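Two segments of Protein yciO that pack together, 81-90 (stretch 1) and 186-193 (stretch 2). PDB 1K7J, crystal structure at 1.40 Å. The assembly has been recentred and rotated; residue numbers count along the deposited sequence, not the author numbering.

Stretch 1 81-90: VDNVAFRLMK
Stretch 2 (186-193) DLTDDTPV

The first turns of a helix pack against an irregular hairpin-like loop through a small apolar cluster centred on Leu187, with a very close pair of aspartates, Asp82 and Asp190, at the more exposed end; the contact buries 327 Å² in all.

In stretch 1 the helix begins at Asn83, with phi near -60° and psi between about -50° and -30°, and i-to-i+4 bonds run from Phe86 N to Asp82 O (2.9 Å) through Lys90 N to Phe86 O (2.9 Å). Asp82 is the N-cap: phi/psi of -100/-177° and a p rotamer (chi1 61°) bring its OD1 to 3.0 Å from Ala85 N, nearly linear at 174°, so the carboxylate satisfies a free amide of the first turn.

Stretch 2 has its ends paired, Asp186 N to Val193 O at 2.8 Å and Val193 N to Asp186 O at 3.0 Å. Between them the chain turns through positive phi at Asp189 (59/22°) and Asp190 (49/30°), and Thr191 N reaches Thr188 O at 3.2 Å. Asp186 OD1 accepts from Thr188 N (2.8 Å) and Thr188 OG1 (2.6 Å), bracing the loop.

The register is set by two CA-CA distances of 6.1 Å, Val84 to Asp190 and Ala85 to Leu187. Leu187 (m, t) is buried and points toward the helix. Its CD1 lies 4.1 Å from Ala85 CB and 3.7 Å from Met89 CG, while its CD2 lies 4.0 Å from Leu88 CD1. Ala85 offers only a methyl group, consistent with the short backbone separation there. Met89, a selenomethionine (m, t, m), leaves its CA sideways, but its end comes nearer the loop. Leu88 (m, t) points toward stretch 2, and its CD1 also meets Pro192 CG at 3.7 Å; the compact proline ring presents an apolar surface without a free amide to satisfy.

At the other end, Asp190 (chi1 -71°, chi2 -10°) starts sideways and brings OD1 to 2.4 Å from Asp82 OD2. That is too close for two bare carboxylates to be comfortable; whether and where a proton lies between them is left open by the geometry. Val84 (t) points toward the loop, its CB 3.6 Å from Asp190 OD1. Water 2 bridges the stretches, accepting from Val84 N (3.0 Å) and donating to Asp190 OD2 (3.1 Å), so a second amide of the first turn is satisfied. Water 1 makes a weaker link, with weak bonds to Asp82 OD2 (3.4 Å) and Asp189 N (3.1 Å).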

# COMPACT_ATOMS: atom_id res chain seq x y z
N VAL A 81 -4.84 -12.22 -13.00
CA VAL A 81 -6.18 -11.67 -13.10
C VAL A 81 -7.02 -12.39 -14.15
O VAL A 81 -6.69 -12.38 -15.33
CB VAL A 81 -6.11 -10.17 -13.46
CG1 VAL A 81 -7.51 -9.57 -13.52
CG2 VAL A 81 -5.25 -9.43 -12.44
N ASP A 82 -8.11 -13.02 -13.71
CA ASP A 82 -8.99 -13.71 -14.66
C ASP A 82 -10.20 -12.82 -14.96
O ASP A 82 -10.28 -11.69 -14.47
CB ASP A 82 -9.44 -15.08 -14.13
CG ASP A 82 -10.22 -15.00 -12.82
OD1 ASP A 82 -10.71 -13.91 -12.45
OD2 ASP A 82 -10.36 -16.06 -12.17
N ASN A 83 -11.13 -13.33 -15.75
CA ASN A 83 -12.31 -12.56 -16.14
C ASN A 83 -13.10 -11.98 -14.97
O ASN A 83 -13.42 -10.79 -14.97
CB ASN A 83 -13.25 -13.41 -17.00
CG ASN A 83 -14.45 -12.63 -17.49
OD1 ASN A 83 -14.31 -11.72 -18.32
ND2 ASN A 83 -15.63 -12.97 -16.99
N VAL A 84 -13.43 -12.81 -13.99
CA VAL A 84 -14.20 -12.36 -12.84
C VAL A 84 -13.51 -11.21 -12.12
O VAL A 84 -14.13 -10.17 -11.86
CB VAL A 84 -14.44 -13.53 -11.85
CG1 VAL A 84 -15.03 -13.00 -10.55
CG2 VAL A 84 -15.39 -14.55 -12.47
N ALA A 85 -12.23 -11.39 -11.82
CA ALA A 85 -11.46 -10.36 -11.12
C ALA A 85 -11.33 -9.08 -11.94
O ALA A 85 -11.48 -7.98 -11.41
CB ALA A 85 -10.08 -10.89 -10.77
N PHE A 86 -11.05 -9.23 -13.23
CA PHE A 86 -10.89 -8.08 -14.10
C PHE A 86 -12.14 -7.20 -14.15
O PHE A 86 -12.05 -5.98 -13.96
CB PHE A 86 -10.55 -8.52 -15.53
CG PHE A 86 -10.33 -7.38 -16.47
CD1 PHE A 86 -9.20 -6.57 -16.35
CD2 PHE A 86 -11.26 -7.08 -17.46
CE1 PHE A 86 -9.01 -5.48 -17.21
CE2 PHE A 86 -11.08 -6.00 -18.32
CZ PHE A 86 -9.95 -5.20 -18.19
N ARG A 87 -13.28 -7.82 -14.39
CA ARG A 87 -14.54 -7.08 -14.47
C ARG A 87 -14.86 -6.34 -13.18
O ARG A 87 -15.32 -5.20 -13.20
CB ARG A 87 -15.68 -8.02 -14.84
CG ARG A 87 -15.54 -8.68 -16.19
CD ARG A 87 -16.86 -9.30 -16.61
NE ARG A 87 -17.90 -8.28 -16.72
CZ ARG A 87 -19.20 -8.53 -16.73
NH1 ARG A 87 -19.65 -9.78 -16.63
NH2 ARG A 87 -20.07 -7.53 -16.84
N LEU A 88 -14.61 -6.99 -12.05
CA LEU A 88 -14.89 -6.36 -10.77
C LEU A 88 -13.95 -5.20 -10.48
O LEU A 88 -14.38 -4.13 -10.05
CB LEU A 88 -14.80 -7.40 -9.64
CG LEU A 88 -16.00 -8.35 -9.56
CD1 LEU A 88 -15.69 -9.50 -8.62
CD2 LEU A 88 -17.23 -7.58 -9.10
N MSE A 89 -12.66 -5.39 -10.73
CA MSE A 89 -11.71 -4.32 -10.45
C MSE A 89 -11.76 -3.15 -11.43
O MSE A 89 -11.53 -2.02 -11.03
CB MSE A 89 -10.28 -4.87 -10.38
CG MSE A 89 -10.08 -5.84 -9.24
SE MSE A 89 -8.22 -6.37 -9.11
CE MSE A 89 -8.08 -7.36 -10.79
N LYS A 90 -12.07 -3.42 -12.69
CA LYS A 90 -12.12 -2.35 -13.68
C LYS A 90 -13.16 -1.29 -13.31
O LYS A 90 -13.03 -0.13 -13.67
CB LYS A 90 -12.44 -2.92 -15.07
CG LYS A 90 -13.83 -3.51 -15.21
CD LYS A 90 -14.03 -4.14 -16.58
CE LYS A 90 -15.41 -4.77 -16.69
NZ LYS A 90 -15.58 -5.52 -17.98
N ASP A 186 -11.03 -10.56 -1.16
CA ASP A 186 -10.23 -11.67 -1.66
C ASP A 186 -10.95 -12.09 -2.94
O ASP A 186 -12.13 -12.45 -2.89
CB ASP A 186 -10.21 -12.82 -0.66
CG ASP A 186 -9.32 -13.97 -1.12
OD1 ASP A 186 -9.34 -14.30 -2.32
OD2 ASP A 186 -8.60 -14.55 -0.27
N LEU A 187 -10.26 -12.03 -4.07
CA LEU A 187 -10.87 -12.38 -5.35
C LEU A 187 -10.47 -13.74 -5.89
O LEU A 187 -10.85 -14.11 -7.01
CB LEU A 187 -10.54 -11.30 -6.39
CG LEU A 187 -11.10 -9.90 -6.15
CD1 LEU A 187 -10.58 -8.94 -7.22
CD2 LEU A 187 -12.62 -9.95 -6.16
N THR A 188 -9.71 -14.51 -5.12
CA THR A 188 -9.28 -15.82 -5.58
C THR A 188 -10.45 -16.80 -5.64
O THR A 188 -11.48 -16.59 -4.99
CB THR A 188 -8.16 -16.40 -4.69
OG1 THR A 188 -8.64 -16.58 -3.35
CG2 THR A 188 -6.95 -15.46 -4.67
N ASP A 189 -10.29 -17.86 -6.42
CA ASP A 189 -11.32 -18.88 -6.60
C ASP A 189 -12.62 -18.29 -7.15
O ASP A 189 -13.69 -18.89 -7.00
CB ASP A 189 -11.59 -19.60 -5.27
CG ASP A 189 -10.37 -20.34 -4.75
OD1 ASP A 189 -9.79 -21.13 -5.52
OD2 ASP A 189 -10.00 -20.13 -3.58
N ASP A 190 -12.51 -17.13 -7.78
CA ASP A 190 -13.66 -16.42 -8.36
C ASP A 190 -14.82 -16.31 -7.39
O ASP A 190 -15.98 -16.26 -7.79
CB ASP A 190 -14.13 -17.11 -9.64
CG ASP A 190 -13.15 -16.92 -10.78
OD1 ASP A 190 -12.22 -16.10 -10.63
OD2 ASP A 190 -13.32 -17.58 -11.83
N THR A 191 -14.48 -16.26 -6.11
CA THR A 191 -15.46 -16.15 -5.05
C THR A 191 -15.09 -14.96 -4.18
O THR A 191 -14.35 -15.09 -3.20
CB THR A 191 -15.47 -17.43 -4.20
OG1 THR A 191 -15.82 -18.54 -5.04
CG2 THR A 191 -16.48 -17.32 -3.07
N PRO A 192 -15.58 -13.77 -4.54
CA PRO A 192 -15.25 -12.59 -3.74
C PRO A 192 -15.67 -12.74 -2.28
O PRO A 192 -16.81 -13.10 -1.98
CB PRO A 192 -16.01 -11.47 -4.45
CG PRO A 192 -16.02 -11.93 -5.88
CD PRO A 192 -16.36 -13.39 -5.73
N VAL A 193 -14.72 -12.49 -1.39
CA VAL A 193 -14.97 -12.59 0.04
C VAL A 193 -14.48 -11.30 0.69
O VAL A 193 -13.38 -10.83 0.39
CB VAL A 193 -14.21 -13.78 0.67
CG1 VAL A 193 -14.35 -13.75 2.18
CG2 VAL A 193 -14.76 -15.09 0.11
O HOH W 1 -9.03 -17.02 -9.15
O HOH W 2 -12.94 -15.78 -14.28